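Local coordinates for protein chitinase (Paenibacillus sp. FPU-7, PDB 5GZT) that probably hydrolyses internal beta-1,4 linkages between N-acetylglucosamine units of chitin and chitodextrins, acting as an endochitinase, at residues 96-110 and 118-132. Sequence-based numbering, arbitrary orientation. Where two conformers were deposited one is given.
Sequences LTVAASSKDAVIVLA and LTLNIKTQIKGQGSV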
ATOM      1  N   LEU B  96     -34.961 -19.757  39.839  1.00 27.20           N
ATOM      2  CA  LEU B  96     -35.441 -20.259  41.109  1.00 26.48           C
ATOM      3  C   LEU B  96     -34.997 -19.226  42.095  1.00 24.36           C
ATOM      4  O   LEU B  96     -33.806 -18.870  42.113  1.00 23.21           O
ATOM      5  CB  LEU B  96     -34.786 -21.612  41.413  1.00 27.77           C
ATOM      6  CG  LEU B  96     -34.943 -22.319  42.755  1.00 30.96           C
ATOM      7  CD1 LEU B  96     -36.312 -22.362  43.338  1.00 34.52           C
ATOM      8  CD2 LEU B  96     -34.444 -23.775  42.590  1.00 32.29           C
ATOM      9  N   THR B  97     -35.900 -18.813  42.978  1.00 24.81           N
ATOM     10  CA  THR B  97     -35.618 -17.737  43.905  1.00 27.55           C
ATOM     11  C   THR B  97     -36.002 -18.167  45.272  1.00 26.71           C
ATOM     12  O   THR B  97     -37.114 -18.645  45.462  1.00 26.39           O
ATOM     13  CB  THR B  97     -36.397 -16.440  43.478  1.00 28.31           C
ATOM     14  OG1 THR B  97     -35.901 -15.972  42.204  1.00 28.43           O
ATOM     15  CG2 THR B  97     -36.232 -15.348  44.554  1.00 28.64           C
ATOM     16  N   VAL B  98     -35.081 -17.994  46.236  1.00 24.17           N
ATOM     17  CA  VAL B  98     -35.347 -18.347  47.584  1.00 22.51           C
ATOM     18  C   VAL B  98     -35.429 -17.004  48.342  1.00 26.53           C
ATOM     19  O   VAL B  98     -34.454 -16.264  48.449  1.00 23.12           O
ATOM     20  CB  VAL B  98     -34.255 -19.265  48.147  1.00 23.00           C
ATOM     21  CG1 VAL B  98     -34.653 -19.698  49.519  1.00 23.37           C
ATOM     22  CG2 VAL B  98     -34.025 -20.481  47.206  1.00 24.04           C
ATOM     23  N   ALA B  99     -36.600 -16.730  48.895  1.00 28.50           N
ATOM     24  CA  ALA B  99     -36.897 -15.431  49.510  1.00 26.94           C
ATOM     25  C   ALA B  99     -36.322 -15.319  50.878  1.00 26.73           C
ATOM     26  O   ALA B  99     -36.088 -16.330  51.562  1.00 27.15           O
ATOM     27  CB  ALA B  99     -38.430 -15.240  49.588  1.00 30.03           C
ATOM     28  N   ALA B 100     -36.209 -14.057  51.325  1.00 27.12           N
ATOM     29  CA  ALA B 100     -35.648 -13.682  52.608  1.00 23.48           C
ATOM     30  C   ALA B 100     -36.440 -14.262  53.744  1.00 24.58           C
ATOM     31  O   ALA B 100     -35.902 -14.442  54.880  1.00 28.32           O
ATOM     32  CB  ALA B 100     -35.613 -12.121  52.742  1.00 27.10           C
ATOM     33  N   SER B 101     -37.718 -14.482  53.503  1.00 24.97           N
ATOM     34  CA  SER B 101     -38.533 -15.143  54.518  1.00 31.12           C
ATOM     35  C   SER B 101     -38.251 -16.653  54.764  1.00 31.92           C
ATOM     36  O   SER B 101     -38.713 -17.196  55.787  1.00 29.80           O
ATOM     37  CB  SER B 101     -39.996 -14.980  54.171  1.00 35.10           C
ATOM     38  OG  SER B 101     -40.427 -13.687  54.560  1.00 43.78           O
ATOM     39  N   SER B 102     -37.525 -17.332  53.864  1.00 30.78           N
ATOM     40  CA  SER B 102     -37.542 -18.823  53.859  1.00 30.15           C
ATOM     41  C   SER B 102     -36.439 -19.375  54.700  1.00 30.01           C
ATOM     42  O   SER B 102     -35.449 -19.952  54.204  1.00 28.04           O
ATOM     43  CB  SER B 102     -37.456 -19.351  52.459  1.00 27.53           C
ATOM     44  OG  SER B 102     -38.553 -18.918  51.707  1.00 27.81           O
ATOM     45  N   LYS B 103     -36.595 -19.157  55.988  1.00 28.88           N
ATOM     46  CA  LYS B 103     -35.564 -19.457  56.962  1.00 35.22           C
ATOM     47  C   LYS B 103     -35.158 -20.946  56.879  1.00 34.54           C
ATOM     48  O   LYS B 103     -36.026 -21.806  56.807  1.00 33.04           O
ATOM     49  CB  LYS B 103     -36.081 -19.154  58.373  1.00 40.08           C
ATOM     50  CG  LYS B 103     -35.057 -19.375  59.477  1.00 50.80           C
ATOM     51  CD  LYS B 103     -33.998 -18.271  59.530  1.00 60.32           C
ATOM     52  CE  LYS B 103     -32.857 -18.630  60.494  1.00 65.51           C
ATOM     53  NZ  LYS B 103     -33.268 -18.738  61.926  1.00 66.87           N
ATOM     54  N   ASP B 104     -33.849 -21.214  56.869  1.00 33.71           N
ATOM     55  CA  ASP B 104     -33.313 -22.605  56.795  1.00 38.31           C
ATOM     56  C   ASP B 104     -33.775 -23.332  55.559  1.00 30.40           C
ATOM     57  O   ASP B 104     -33.876 -24.549  55.557  1.00 31.64           O
ATOM     58  CB  ASP B 104     -33.760 -23.427  58.011  1.00 41.21           C
ATOM     59  CG  ASP B 104     -33.192 -22.915  59.324  1.00 45.37           C
ATOM     60  OD1 ASP B 104     -32.067 -22.405  59.311  1.00 47.06           O
ATOM     61  OD2 ASP B 104     -33.868 -23.089  60.378  1.00 47.49           O
ATOM     62  N   ALA B 105     -34.087 -22.598  54.508  1.00 26.33           N
ATOM     63  CA  ALA B 105     -34.488 -23.216  53.230  1.00 28.83           C
ATOM     64  C   ALA B 105     -33.501 -24.357  52.786  1.00 27.91           C
ATOM     65  O   ALA B 105     -32.294 -24.245  53.012  1.00 25.17           O
ATOM     66  CB  ALA B 105     -34.605 -22.173  52.127  1.00 25.82           C
ATOM     67  N   VAL B 106     -34.028 -25.450  52.221  1.00 28.94           N
ATOM     68  CA  VAL B 106     -33.152 -26.474  51.594  1.00 28.51           C
ATOM     69  C   VAL B 106     -33.685 -26.705  50.227  1.00 29.22           C
ATOM     70  O   VAL B 106     -34.914 -26.889  50.075  1.00 27.43           O
ATOM     71  CB  VAL B 106     -33.230 -27.839  52.354  1.00 30.43           C
ATOM     72  CG1 VAL B 106     -32.415 -28.933  51.629  1.00 28.58           C
ATOM     73  CG2 VAL B 106     -32.767 -27.649  53.807  1.00 30.43           C
ATOM     74  N   ILE B 107     -32.766 -26.772  49.256  1.00 27.50           N
ATOM     75  CA  ILE B 107     -33.128 -26.971  47.888  1.00 27.64           C
ATOM     76  C   ILE B 107     -32.352 -28.238  47.482  1.00 28.32           C
ATOM     77  O   ILE B 107     -31.110 -28.248  47.549  1.00 23.34           O
ATOM     78  CB  ILE B 107     -32.671 -25.843  46.978  1.00 27.96           C
ATOM     79  CG1 ILE B 107     -33.181 -24.468  47.442  1.00 31.89           C
ATOM     80  CG2 ILE B 107     -33.165 -26.129  45.585  1.00 28.80           C
ATOM     81  CD1 ILE B 107     -34.691 -24.214  47.249  1.00 32.63           C
ATOM     82  N   VAL B 108     -33.071 -29.275  47.039  1.00 28.34           N
ATOM     83  CA  VAL B 108     -32.428 -30.577  46.659  1.00 26.31           C
ATOM     84  C   VAL B 108     -32.573 -30.719  45.164  1.00 30.45           C
ATOM     85  O   VAL B 108     -33.745 -30.845  44.656  1.00 29.74           O
ATOM     86  CB  VAL B 108     -33.083 -31.785  47.328  1.00 26.89           C
ATOM     87  CG1 VAL B 108     -32.237 -33.060  47.052  1.00 26.88           C
ATOM     88  CG2 VAL B 108     -33.353 -31.519  48.814  1.00 28.29           C
ATOM     89  N   LEU B 109     -31.441 -30.672  44.445  1.00 26.41           N
ATOM     90  CA  LEU B 109     -31.486 -30.724  43.010  1.00 25.40           C
ATOM     91  C   LEU B 109     -30.936 -32.060  42.601  1.00 26.45           C
ATOM     92  O   LEU B 109     -29.724 -32.305  42.751  1.00 27.45           O
ATOM     93  CB  LEU B 109     -30.623 -29.611  42.362  1.00 30.37           C
ATOM     94  CG  LEU B 109     -30.975 -28.146  42.744  1.00 29.34           C
ATOM     95  CD1 LEU B 109     -30.139 -27.215  41.898  1.00 29.46           C
ATOM     96  CD2 LEU B 109     -32.453 -27.835  42.515  1.00 29.05           C
ATOM     97  N   ALA B 110     -31.804 -32.887  42.016  1.00 25.65           N
ATOM     98  CA  ALA B 110     -31.448 -34.252  41.578  1.00 26.73           C
ATOM     99  C   ALA B 110     -30.469 -34.144  40.401  1.00 28.24           C
ATOM    100  O   ALA B 110     -30.396 -33.091  39.763  1.00 24.47           O
ATOM    101  CB  ALA B 110     -32.718 -35.074  41.207  1.00 28.14           C
ATOM    102  N   LEU B 118     -30.209 -19.252  39.881  1.00 22.25           N
ATOM    103  CA  LEU B 118     -30.660 -19.442  41.238  1.00 22.22           C
ATOM    104  C   LEU B 118     -30.312 -18.146  42.038  1.00 22.81           C
ATOM    105  O   LEU B 118     -29.138 -17.789  42.143  1.00 23.98           O
ATOM    106  CB  LEU B 118     -29.992 -20.679  41.891  1.00 22.78           C
ATOM    107  CG  LEU B 118     -30.251 -20.872  43.354  1.00 21.98           C
ATOM    108  CD1 LEU B 118     -31.673 -21.250  43.740  1.00 25.10           C
ATOM    109  CD2 LEU B 118     -29.276 -21.837  43.979  1.00 27.55           C
ATOM    110  N   THR B 119     -31.328 -17.518  42.636  1.00 21.04           N
ATOM    111  CA  THR B 119     -31.167 -16.271  43.399  1.00 20.31           C
ATOM    112  C   THR B 119     -31.451 -16.542  44.873  1.00 21.02           C
ATOM    113  O   THR B 119     -32.521 -16.979  45.242  1.00 20.74           O
ATOM    114  CB  THR B 119     -32.029 -15.149  42.815  1.00 19.58           C
ATOM    115  OG1 THR B 119     -31.703 -15.012  41.436  1.00 18.07           O
ATOM    116  CG2 THR B 119     -31.828 -13.806  43.523  1.00 21.45           C
ATOM    117  N   LEU B 120     -30.460 -16.258  45.710  1.00 20.63           N
ATOM    118  CA  LEU B 120     -30.546 -16.516  47.118  1.00 21.92           C
ATOM    119  C   LEU B 120     -30.601 -15.232  47.985  1.00 24.03           C
ATOM    120  O   LEU B 120     -29.662 -14.421  47.946  1.00 18.52           O
ATOM    121  CB  LEU B 120     -29.332 -17.332  47.522  1.00 21.46           C
ATOM    122  CG  LEU B 120     -29.093 -18.644  46.720  1.00 22.76           C
ATOM    123  CD1 LEU B 120     -27.824 -19.302  47.202  1.00 23.13           C
ATOM    124  CD2 LEU B 120     -30.293 -19.515  46.929  1.00 26.04           C
ATOM    125  N   ASN B 121     -31.669 -15.153  48.805  1.00 23.48           N
ATOM    126  CA  ASN B 121     -31.958 -14.012  49.670  1.00 23.28           C
ATOM    127  C   ASN B 121     -32.065 -14.428  51.084  1.00 23.88           C
ATOM    128  O   ASN B 121     -32.385 -13.584  51.934  1.00 31.15           O
ATOM    129  CB  ASN B 121     -33.262 -13.346  49.181  1.00 23.00           C
ATOM    130  CG  ASN B 121     -33.098 -12.654  47.849  1.00 21.30           C
ATOM    131  OD1 ASN B 121     -33.898 -12.851  46.885  1.00 26.75           O
ATOM    132  ND2 ASN B 121     -32.181 -11.748  47.804  1.00 18.66           N
ATOM    133  N   ILE B 122     -31.689 -15.667  51.372  1.00 21.68           N
ATOM    134  CA  ILE B 122     -31.606 -16.230  52.715  1.00 23.37           C
ATOM    135  C   ILE B 122     -30.523 -17.357  52.671  1.00 26.61           C
ATOM    136  O   ILE B 122     -30.245 -17.898  51.624  1.00 25.97           O
ATOM    137  CB  ILE B 122     -32.996 -16.836  53.157  1.00 24.81           C
ATOM    138  CG1 ILE B 122     -33.121 -17.225  54.648  1.00 27.47           C
ATOM    139  CG2 ILE B 122     -33.250 -18.121  52.372  1.00 25.53           C
ATOM    140  CD1 ILE B 122     -32.880 -16.134  55.684  1.00 33.49           C
ATOM    141  N   LYS B 123     -29.854 -17.627  53.777  1.00 26.39           N
ATOM    142  CA  LYS B 123     -28.835 -18.698  53.825  1.00 28.70           C
ATOM    143  C   LYS B 123     -29.540 -20.029  53.517  1.00 25.10           C
ATOM    144  O   LYS B 123     -30.524 -20.391  54.206  1.00 23.27           O
ATOM    145  CB  LYS B 123     -28.139 -18.754  55.187  1.00 29.78           C
ATOM    146  CG  LYS B 123     -27.052 -19.831  55.218  1.00 36.82           C
ATOM    147  CD  LYS B 123     -26.360 -19.841  56.552  1.00 43.56           C
ATOM    148  CE  LYS B 123     -25.223 -20.818  56.566  1.00 52.74           C
ATOM    149  NZ  LYS B 123     -24.361 -20.624  57.773  1.00 61.98           N
ATOM    150  N   THR B 124     -29.079 -20.646  52.430  1.00 23.34           N
ATOM    151  CA  THR B 124     -29.744 -21.780  51.819  0.50 26.57           C
ATOM    152  C   THR B 124     -28.787 -22.924  51.674  1.00 24.01           C
ATOM    153  O   THR B 124     -27.608 -22.738  51.301  1.00 25.09           O
ATOM    154  CB  THR B 124     -30.273 -21.475  50.393  0.50 29.97           C
ATOM    155  OG1 THR B 124     -29.192 -21.086  49.537  0.50 36.42           O
ATOM    156  CG2 THR B 124     -31.299 -20.391  50.419  0.50 27.63           C
ATOM    157  N   GLN B 125     -29.285 -24.119  51.940  1.00 23.90           N
ATOM    158  CA  GLN B 125     -28.495 -25.332  51.667  1.00 26.10           C
ATOM    159  C   GLN B 125     -28.967 -25.940  50.356  1.00 22.82           C
ATOM    160  O   GLN B 125     -30.108 -26.362  50.273  1.00 23.43           O
ATOM    161  CB  GLN B 125     -28.676 -26.331  52.786  1.00 32.45           C
ATOM    162  CG  GLN B 125     -28.020 -25.878  54.082  1.00 38.12           C
ATOM    163  CD  GLN B 125     -28.152 -26.911  55.208  1.00 45.72           C
ATOM    164  OE1 GLN B 125     -29.240 -27.114  55.780  1.00 48.40           O
ATOM    165  NE2 GLN B 125     -27.050 -27.591  55.495  1.00 52.17           N
ATOM    166  N   ILE B 126     -28.070 -26.052  49.377  1.00 20.81           N
ATOM    167  CA  ILE B 126     -28.412 -26.616  48.090  1.00 23.95           C
ATOM    168  C   ILE B 126     -27.657 -27.958  48.029  1.00 27.83           C
ATOM    169  O   ILE B 126     -26.409 -28.023  48.167  1.00 28.82           O
ATOM    170  CB  ILE B 126     -28.010 -25.771  46.870  1.00 27.41           C
ATOM    171  CG1 ILE B 126     -28.743 -24.371  46.893  1.00 26.60           C
ATOM    172  CG2 ILE B 126     -28.339 -26.487  45.532  1.00 27.40           C
ATOM    173  CD1 ILE B 126     -27.980 -23.314  47.676  1.00 26.02           C
ATOM    174  N   LYS B 127     -28.444 -28.999  47.801  1.00 25.60           N
ATOM    175  CA  LYS B 127     -27.986 -30.382  47.881  1.00 29.69           C
ATOM    176  C   LYS B 127     -28.195 -31.042  46.550  1.00 26.65           C
ATOM    177  O   LYS B 127     -29.143 -30.692  45.798  1.00 25.37           O
ATOM    178  CB  LYS B 127     -28.864 -31.139  48.899  1.00 29.46           C
ATOM    179  CG  LYS B 127     -28.744 -30.567  50.315  1.00 32.52           C
ATOM    180  CD  LYS B 127     -29.475 -31.353  51.401  1.00 39.41           C
ATOM    181  CE  LYS B 127     -29.180 -30.630  52.762  1.00 44.06           C
ATOM    182  NZ  LYS B 127     -29.921 -31.140  53.959  1.00 51.55           N
ATOM    183  N   GLY B 128     -27.410 -32.081  46.355  1.00 25.49           N
ATOM    184  CA  GLY B 128     -27.578 -32.998  45.265  1.00 26.36           C
ATOM    185  C   GLY B 128     -26.612 -32.626  44.164  1.00 22.96           C
ATOM    186  O   GLY B 128     -25.911 -31.648  44.282  1.00 20.46           O
ATOM    187  N   GLN B 129     -26.694 -33.408  43.071  1.00 23.42           N
ATOM    188  CA  GLN B 129     -25.760 -33.383  41.960  1.00 21.77           C
ATOM    189  C   GLN B 129     -26.319 -32.608  40.782  1.00 20.48           C
ATOM    190  O   GLN B 129     -25.595 -32.399  39.792  1.00 20.71           O
ATOM    191  CB  GLN B 129     -25.374 -34.888  41.573  1.00 21.27           C
ATOM    192  CG  GLN B 129     -24.521 -35.515  42.658  1.00 22.10           C
ATOM    193  CD  GLN B 129     -23.179 -34.828  42.909  1.00 23.71           C
ATOM    194  OE1 GLN B 129     -22.835 -34.366  44.060  1.00 26.63           O
ATOM    195  NE2 GLN B 129     -22.400 -34.749  41.854  1.00 23.28           N
ATOM    196  N   GLY B 130     -27.583 -32.193  40.885  1.00 20.08           N
ATOM    197  CA  GLY B 130     -28.147 -31.197  39.991  1.00 26.49           C
ATOM    198  C   GLY B 130     -27.300 -29.921  39.754  1.00 25.59           C
ATOM    199  O   GLY B 130     -26.364 -29.649  40.512  1.00 25.42           O
ATOM    200  N   SER B 131     -27.576 -29.241  38.650  1.00 23.03           N
ATOM    201  CA  SER B 131     -26.709 -28.166  38.158  1.00 28.66           C
ATOM    202  C   SER B 131     -27.434 -26.784  38.258  1.00 25.48           C
ATOM    203  O   SER B 131     -28.643 -26.690  38.063  1.00 24.93           O
ATOM    204  CB  SER B 131     -26.267 -28.403  36.701  1.00 30.70           C
ATOM    205  OG  SER B 131     -25.464 -29.555  36.715  1.00 43.31           O
ATOM    206  N   VAL B 132     -26.632 -25.777  38.557  1.00 26.22           N
ATOM    207  CA  VAL B 132     -27.066 -24.366  38.647  1.00 27.16           C
ATOM    208  C   VAL B 132     -26.128 -23.610  37.683  1.00 23.45           C
ATOM    209  O   VAL B 132     -24.918 -23.652  37.850  1.00 24.53           O
ATOM    210  CB  VAL B 132     -26.888 -23.813  40.043  1.00 26.36           C
ATOM    211  CG1 VAL B 132     -27.173 -22.281  40.042  1.00 29.20           C
ATOM    212  CG2 VAL B 132     -27.846 -24.457  41.014  1.00 26.10           C
TER
HETATM  213  O   HOH W   1     -33.658 -16.537  40.336  1.00 28.43           O
HETATM  214  O   HOH W   2     -31.464 -19.754  56.656  1.00 33.74           O
HETATM  215  O   HOH W   3     -31.701 -25.799  56.756  1.00 48.21           O
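Val98 and Ile122 cross at about a right angle between successive coils, CG1 of the valine 3.5 Å from CG2 of the isoleucine. With that CG1 anti to the backbone N (chi1 -175°), the other methyl of Val98, CG2, lies alongside Leu120. Leu96 and Leu118 run side by side, and Leu109 CD1 settles 3.7 Å from Val132 CG2, with Phe146 covering Leu118, Leu120 and Ile126 from the following coil. Such stacking of inward apolar side chains, coil upon coil, with Leu96 on Leu118 and Ile107 on Ile126 as like pairs in register, characterises a parallel beta-helix: strands 96-98 and 106-109 pair in parallel with 118-120 and 125-127, in two facing sheets at the N-terminal end of the chain. Backbone bonds set the register on both sheets, among them Val98 N to Thr119 O (2.9 Å) and Leu109 N to Lys127 O (2.7 Å). At the end of strand 106-109, Gly130 N makes a hydrogen bond to Leu109 O (2.8 Å), from 49° out of the carbonyl plane. On the outer surface, the extended Lys127 chain lays CD against Val106 CG1 at 3.8 Å. Waters bridge the coils too: one joins Leu96 O to the hydroxyls of Thr97 and Thr119, another gives a hydrogen bond to Lys123 O and accepts one from Asp104 N.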